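Local coordinates for thermospermine synthase ACAULIS protein (Medicago truncatula, PDB 6BQ4) that probably transfers an aminopropyl group from decarboxylated S-adenosylmethionine to spermidine, making thermospermine and releasing methylthioadenosine, at residues 128-133 and 155-160; 54-59 and 132-137. All coordinates share one frame; numbering follows the deposited sequence.

Interaction 1: residues 128-133 and 155-160; sequences VVMCDI and SRLEVV. With ADN (adenosine), chain C.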
loop_
_atom_site.group_PDB
_atom_site.type_symbol
_atom_site.label_atom_id
_atom_site.label_comp_id
_atom_site.label_asym_id
_atom_site.label_seq_id
_atom_site.Cartn_x
_atom_site.Cartn_y
_atom_site.Cartn_z
ATOM N N VAL A 128 37.171 8.638 23.296
ATOM C CA VAL A 128 36.431 8.411 22.054
ATOM C C VAL A 128 36.315 9.730 21.258
ATOM O O VAL A 128 35.664 10.706 21.720
ATOM C CB VAL A 128 35.012 7.830 22.315
ATOM C CG1 VAL A 128 34.293 7.527 20.993
ATOM C CG2 VAL A 128 35.049 6.582 23.220
ATOM N N VAL A 129 36.889 9.745 20.053
ATOM C CA VAL A 129 36.634 10.800 19.082
ATOM C C VAL A 129 35.569 10.361 18.090
ATOM O O VAL A 129 35.726 9.293 17.489
ATOM C CB VAL A 129 37.897 11.136 18.287
ATOM C CG1 VAL A 129 37.638 12.228 17.245
ATOM C CG2 VAL A 129 39.008 11.561 19.250
ATOM N N MET A 130 34.483 11.142 17.954
ATOM C CA MET A 130 33.454 10.953 16.902
ATOM C C MET A 130 33.668 12.020 15.854
ATOM O O MET A 130 33.466 13.237 16.132
ATOM C CB MET A 130 32.040 11.095 17.463
ATOM C CG MET A 130 30.850 11.082 16.470
ATOM S SD MET A 130 29.412 11.905 17.224
ATOM C CE MET A 130 29.262 10.920 18.698
ATOM N N CYS A 131 34.077 11.589 14.675
ATOM C CA CYS A 131 34.344 12.521 13.568
ATOM C C CYS A 131 33.340 12.390 12.455
ATOM O O CYS A 131 33.502 11.522 11.576
ATOM C CB CYS A 131 35.735 12.325 13.001
ATOM S SG CYS A 131 36.118 13.487 11.662
ATOM N N ASP A 132 32.272 13.197 12.533
ATOM C CA ASP A 132 31.147 13.178 11.560
ATOM C C ASP A 132 31.150 14.477 10.780
ATOM O O ASP A 132 31.267 15.549 11.367
ATOM C CB ASP A 132 29.797 13.017 12.274
ATOM C CG ASP A 132 28.715 12.442 11.354
ATOM O OD1 ASP A 132 28.334 13.141 10.383
ATOM O OD2 ASP A 132 28.278 11.289 11.588
ATOM N N ILE A 133 30.985 14.372 9.480
ATOM C CA ILE A 133 31.023 15.511 8.589
ATOM C C ILE A 133 29.800 16.446 8.692
ATOM O O ILE A 133 29.838 17.604 8.226
ATOM C CB ILE A 133 31.190 15.022 7.139
ATOM C CG1 ILE A 133 31.672 16.151 6.238
ATOM C CG2 ILE A 133 29.916 14.382 6.601
ATOM C CD1 ILE A 133 31.759 15.743 4.780
ATOM N N SER A 155 32.447 12.744 29.352
ATOM C CA SER A 155 33.608 13.600 29.188
ATOM C C SER A 155 34.729 12.870 28.426
ATOM O O SER A 155 35.640 13.521 27.956
ATOM C CB SER A 155 34.085 14.133 30.558
ATOM O OG SER A 155 34.412 13.030 31.378
ATOM N N ARG A 156 34.636 11.541 28.239
ATOM C CA ARG A 156 35.581 10.822 27.349
ATOM C C ARG A 156 35.441 11.090 25.862
ATOM O O ARG A 156 36.359 10.785 25.077
ATOM C CB ARG A 156 35.482 9.323 27.598
ATOM C CG ARG A 156 36.050 8.987 28.962
ATOM C CD ARG A 156 35.879 7.547 29.304
ATOM N NE ARG A 156 34.469 7.233 29.447
ATOM C CZ ARG A 156 33.961 5.999 29.405
ATOM N NH1 ARG A 156 34.765 4.942 29.232
ATOM N NH2 ARG A 156 32.653 5.814 29.557
ATOM N N LEU A 157 34.291 11.645 25.487
ATOM C CA LEU A 157 33.899 11.838 24.077
ATOM C C LEU A 157 34.281 13.215 23.588
ATOM O O LEU A 157 33.960 14.211 24.213
ATOM C CB LEU A 157 32.390 11.685 23.927
ATOM C CG LEU A 157 31.681 11.886 22.572
ATOM C CD1 LEU A 157 32.209 10.921 21.503
ATOM C CD2 LEU A 157 30.193 11.644 22.838
ATOM N N GLU A 158 34.974 13.257 22.481
ATOM C CA GLU A 158 35.216 14.487 21.766
ATOM C C GLU A 158 34.468 14.368 20.438
ATOM O O GLU A 158 34.650 13.390 19.699
ATOM C CB GLU A 158 36.718 14.664 21.547
ATOM C CG GLU A 158 37.109 15.879 20.709
ATOM C CD GLU A 158 38.630 16.031 20.552
ATOM O OE1 GLU A 158 39.403 15.317 21.273
ATOM O OE2 GLU A 158 39.052 16.849 19.690
ATOM N N VAL A 159 33.617 15.354 20.150
ATOM C CA VAL A 159 32.958 15.444 18.849
ATOM C C VAL A 159 33.750 16.354 17.939
ATOM O O VAL A 159 34.024 17.477 18.287
ATOM C CB VAL A 159 31.529 15.971 18.950
ATOM C CG1 VAL A 159 30.883 16.058 17.560
ATOM C CG2 VAL A 159 30.728 15.086 19.903
ATOM N N VAL A 160 34.104 15.862 16.787
ATOM C CA VAL A 160 34.775 16.660 15.772
ATOM C C VAL A 160 33.891 16.664 14.529
ATOM O O VAL A 160 33.399 15.574 14.097
ATOM C CB VAL A 160 36.135 16.028 15.407
ATOM C CG1 VAL A 160 36.694 16.641 14.119
ATOM C CG2 VAL A 160 37.118 16.171 16.559
HETATM O "O5'" ADN C . 26.155 8.085 6.907
HETATM C "C5'" ADN C . 26.447 7.755 8.236
HETATM C "C4'" ADN C . 27.154 8.925 8.866
HETATM O "O4'" ADN C . 28.369 9.180 8.212
HETATM C "C3'" ADN C . 26.347 10.180 8.725
HETATM O "O3'" ADN C . 26.156 10.664 10.029
HETATM C "C2'" ADN C . 27.223 11.074 7.892
HETATM O "O2'" ADN C . 27.126 12.398 8.309
HETATM C "C1'" ADN C . 28.595 10.549 8.165
HETATM N N9 ADN C . 29.562 10.799 7.098
HETATM C C8 ADN C . 29.386 10.751 5.797
HETATM N N7 ADN C . 30.505 11.033 5.137
HETATM C C5 ADN C . 31.429 11.244 6.045
HETATM C C6 ADN C . 32.836 11.600 6.071
HETATM N N6 ADN C . 33.501 11.755 4.936
HETATM N N1 ADN C . 33.434 11.756 7.247
HETATM C C2 ADN C . 32.793 11.600 8.384
HETATM N N3 ADN C . 31.517 11.274 8.442
HETATM C C4 ADN C . 30.802 11.096 7.334
#
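Val-128 to Asp-132 run parallel to Leu-157 to Val-160, five backbone hydrogen bonds tying the two strands together. Val-128 and Met-130 each give their N-H to one residue of 155-160 and their C=O to the residue two further on; Val-160 N reaches Met-130 O at 2.8 Å and nearly straight, 175° at the hydrogen. The last bond, Asp-132 N to Val-160 O, is longer at 3.1 Å and more bent, 139°. The inner strand is the tightly packed side, with Val-128 to Cys-131 all buried. On the face of Val-128, Met-130, Leu-157 and Val-159, Leu-157 holds CG anti to its backbone N (chi1 178°), which brings CD1 to 4.0 Å from Val-128 CG1 and just as near Met-130 CB. Helix 114-119 closes over this face, Ala-116 lying against Met-130. The other face carries Val-129, Cys-131, Glu-158 and Val-160; Val-129 CG1 meets Val-160 CG2 at 4.0 Å, and Cys-131 SG lies beside Val-160 CG1. Solvent lies on the edge-strand side: Glu-158 stretches its extended chain outward, and Arg-156 turns away to give bonds to Leu-120 O and Ile-125 O and a salt bridge to Asp-154. At the buried C-terminal end, the Asp-132 carboxylate takes both ribose hydroxyls of adenosine, O2' on OD1 at 2.5 Å and O3' on OD2 at 2.7 Å, while Gly-111 N also binds OD2. An acidic residue toward the C-terminal end of the second strand of a Rossmann-like sheet, gripping the ribose diol, is the hallmark of the nucleoside site in AdoMet-dependent transferases.

Interaction 2: residues 54-59 and 132-137; sequences SQYQDI and DIDEEV. With ADN (adenosine), chain C.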
loop_
_atom_site.group_PDB
_atom_site.type_symbol
_atom_site.label_atom_id
_atom_site.label_comp_id
_atom_site.label_asym_id
_atom_site.label_seq_id
_atom_site.Cartn_x
_atom_site.Cartn_y
_atom_site.Cartn_z
ATOM N N SER A 54 20.336 19.433 6.468
ATOM C CA SER A 54 21.715 19.943 6.410
ATOM C C SER A 54 22.109 20.096 4.952
ATOM O O SER A 54 21.371 19.641 4.068
ATOM C CB SER A 54 22.695 18.951 7.062
ATOM O OG SER A 54 22.954 17.818 6.209
ATOM N N GLN A 55 23.307 20.620 4.697
ATOM C CA GLN A 55 23.838 20.615 3.325
ATOM C C GLN A 55 23.973 19.211 2.729
ATOM O O GLN A 55 24.003 19.070 1.529
ATOM C CB GLN A 55 25.163 21.381 3.209
ATOM C CG GLN A 55 26.324 20.834 4.025
ATOM C CD GLN A 55 27.548 21.733 3.966
ATOM O OE1 GLN A 55 27.756 22.569 4.848
ATOM N NE2 GLN A 55 28.344 21.591 2.918
ATOM N N TYR A 56 24.013 18.178 3.563
ATOM C CA TYR A 56 24.295 16.825 3.106
ATOM C C TYR A 56 23.061 15.942 2.968
ATOM O O TYR A 56 23.074 15.049 2.133
ATOM C CB TYR A 56 25.313 16.146 4.020
ATOM C CG TYR A 56 26.631 16.887 4.151
ATOM C CD1 TYR A 56 27.563 16.913 3.090
ATOM C CD2 TYR A 56 26.948 17.570 5.320
ATOM C CE1 TYR A 56 28.775 17.583 3.213
ATOM C CE2 TYR A 56 28.155 18.255 5.451
ATOM C CZ TYR A 56 29.064 18.259 4.399
ATOM O OH TYR A 56 30.239 18.942 4.569
ATOM N N GLN A 57 22.017 16.159 3.771
ATOM C CA GLN A 57 20.905 15.210 3.785
ATOM C C GLN A 57 19.652 15.740 4.504
ATOM O O GLN A 57 19.695 16.673 5.279
ATOM C CB GLN A 57 21.376 13.814 4.352
ATOM C CG GLN A 57 22.079 13.857 5.724
ATOM C CD GLN A 57 23.267 12.893 5.883
ATOM O OE1 GLN A 57 23.240 11.757 5.385
ATOM N NE2 GLN A 57 24.323 13.349 6.626
ATOM N N ASP A 58 18.516 15.182 4.145
ATOM C CA ASP A 58 17.289 15.369 4.913
ATOM C C ASP A 58 17.328 14.461 6.104
ATOM O O ASP A 58 17.915 13.387 6.019
ATOM C CB ASP A 58 16.050 15.022 4.084
ATOM C CG ASP A 58 15.211 16.217 3.794
ATOM O OD1 ASP A 58 15.754 17.354 3.843
ATOM O OD2 ASP A 58 14.002 16.036 3.521
ATOM N N ILE A 59 16.680 14.883 7.187
ATOM C CA ILE A 59 16.739 14.183 8.451
ATOM C C ILE A 59 15.348 14.071 8.967
ATOM O O ILE A 59 14.638 15.079 9.007
ATOM C CB ILE A 59 17.532 14.952 9.504
ATOM C CG1 ILE A 59 18.906 15.322 8.967
ATOM C CG2 ILE A 59 17.698 14.109 10.748
ATOM C CD1 ILE A 59 19.713 16.218 9.892
ATOM N N ASP A 132 32.272 13.197 12.533
ATOM C CA ASP A 132 31.147 13.178 11.560
ATOM C C ASP A 132 31.150 14.477 10.780
ATOM O O ASP A 132 31.267 15.549 11.367
ATOM C CB ASP A 132 29.797 13.017 12.274
ATOM C CG ASP A 132 28.715 12.442 11.354
ATOM O OD1 ASP A 132 28.334 13.141 10.383
ATOM O OD2 ASP A 132 28.278 11.289 11.588
ATOM N N ILE A 133 30.985 14.372 9.480
ATOM C CA ILE A 133 31.023 15.511 8.589
ATOM C C ILE A 133 29.800 16.446 8.692
ATOM O O ILE A 133 29.838 17.604 8.226
ATOM C CB ILE A 133 31.190 15.022 7.139
ATOM C CG1 ILE A 133 31.672 16.151 6.238
ATOM C CG2 ILE A 133 29.916 14.382 6.601
ATOM C CD1 ILE A 133 31.759 15.743 4.780
ATOM N N ASP A 134 28.711 15.956 9.295
ATOM C CA ASP A 134 27.458 16.704 9.343
ATOM C C ASP A 134 27.028 17.121 10.742
ATOM O O ASP A 134 26.403 16.351 11.495
ATOM C CB ASP A 134 26.391 15.831 8.674
ATOM C CG ASP A 134 25.084 16.577 8.394
ATOM O OD1 ASP A 134 24.862 17.671 9.006
ATOM O OD2 ASP A 134 24.296 16.061 7.575
ATOM N N GLU A 135 27.300 18.372 11.093
ATOM C CA GLU A 135 26.949 18.867 12.429
ATOM C C GLU A 135 25.465 18.790 12.763
ATOM O O GLU A 135 25.065 18.573 13.933
ATOM C CB GLU A 135 27.459 20.308 12.619
ATOM C CG GLU A 135 27.501 20.701 14.061
ATOM C CD GLU A 135 28.120 22.080 14.287
ATOM O OE1 GLU A 135 28.108 22.927 13.326
ATOM O OE2 GLU A 135 28.623 22.311 15.416
ATOM N N GLU A 136 24.644 19.001 11.756
ATOM C CA GLU A 136 23.205 18.903 11.909
ATOM C C GLU A 136 22.723 17.521 12.282
ATOM O O GLU A 136 21.751 17.388 13.048
ATOM C CB GLU A 136 22.489 19.336 10.635
ATOM C CG GLU A 136 22.685 20.804 10.255
ATOM C CD GLU A 136 22.224 21.796 11.338
ATOM O OE1 GLU A 136 21.494 21.392 12.283
ATOM O OE2 GLU A 136 22.575 22.970 11.232
ATOM N N VAL A 137 23.365 16.491 11.746
ATOM C CA VAL A 137 22.992 15.143 12.167
ATOM C C VAL A 137 23.314 14.944 13.630
ATOM O O VAL A 137 22.474 14.412 14.405
ATOM C CB VAL A 137 23.613 14.050 11.284
ATOM C CG1 VAL A 137 23.421 12.664 11.895
ATOM C CG2 VAL A 137 22.994 14.091 9.878
HETATM O "O5'" ADN C . 26.155 8.085 6.907
HETATM C "C5'" ADN C . 26.447 7.755 8.236
HETATM C "C4'" ADN C . 27.154 8.925 8.866
HETATM O "O4'" ADN C . 28.369 9.180 8.212
HETATM C "C3'" ADN C . 26.347 10.180 8.725
HETATM O "O3'" ADN C . 26.156 10.664 10.029
HETATM C "C2'" ADN C . 27.223 11.074 7.892
HETATM O "O2'" ADN C . 27.126 12.398 8.309
HETATM C "C1'" ADN C . 28.595 10.549 8.165
HETATM N N9 ADN C . 29.562 10.799 7.098
HETATM C C8 ADN C . 29.386 10.751 5.797
HETATM N N7 ADN C . 30.505 11.033 5.137
HETATM C C5 ADN C . 31.429 11.244 6.045
HETATM C C6 ADN C . 32.836 11.600 6.071
HETATM N N6 ADN C . 33.501 11.755 4.936
HETATM N N1 ADN C . 33.434 11.756 7.247
HETATM C C2 ADN C . 32.793 11.600 8.384
HETATM N N3 ADN C . 31.517 11.274 8.442
HETATM C C4 ADN C . 30.802 11.096 7.334
HETATM O O HOH W 1 31.894 19.154 7.222
#
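The N-cap of helix 135-144 is where the loop before strand 58-64 closes on the nucleoside site. Asp-134, the capping residue, reaches across with OD2, which accepts two bonds. Ser-54 OG gives a 2.6 Å bond to Asp-134 OD2 on the syn side, 30° out of the carboxylate plane; Gln-57 NE2 comes to the anti lone pair of the same OD2 at 2.9 Å, its amide nearly coplanar with the carboxylate. OD1 faces the helix start, where it takes weak bonds from Glu-136 N and Val-137 N. Ser-54 OG in turn accepts from Tyr-56 N and Gln-57 N, an ST turn and ST motif. A leucine in place of Asp-134 would probably leave the Ser-54 hydroxyl and the Gln-57 amide without their shared acceptor and the helix start without its cap. Ile-133 CG2 lies over one face of the Tyr-56 ring, while CD1 comes to 3.7 Å from CZ, and a water joins Tyr-56 OH to Ile-133 O. With CG1 anti to the backbone N (chi1 -162°), Ile-133 has CG2 facing the adenine as well, 3.5 Å from C4. Ile-59 CD1 packs on Val-137 CG2 at 3.9 Å. Gln-57 NE2 also makes a weak bond to ribose O2', and Asp-134 N closes an Asx turn on Asp-132 OD1. A capped helix start and a loop from the N-terminal domain thus meet beside the adenosine pocket of this synthase.

Interactions 1 and 2 lie 15 Å apart, centre to centre, and share Asp-132 and Ile-133, in the passage from strand 127-132 to helix 135-144. Along the chain, 54-59 comes first, a loop running into strand 58-64 of the N-terminal antiparallel sheet; 128-137 and then 155-160 follow in the synthase domain. Interaction 1 belongs to the edge of the seven-stranded mixed sheet, since 157-161 is an outermost strand within this chain, whereas interaction 2 joins that domain to the N-terminal one. Both touch adenosine, which also bonds Asp-163 and Ala-164, just beyond strand 157-161. The nucleoside thus sits between the strand ends of one domain and a loop of the other.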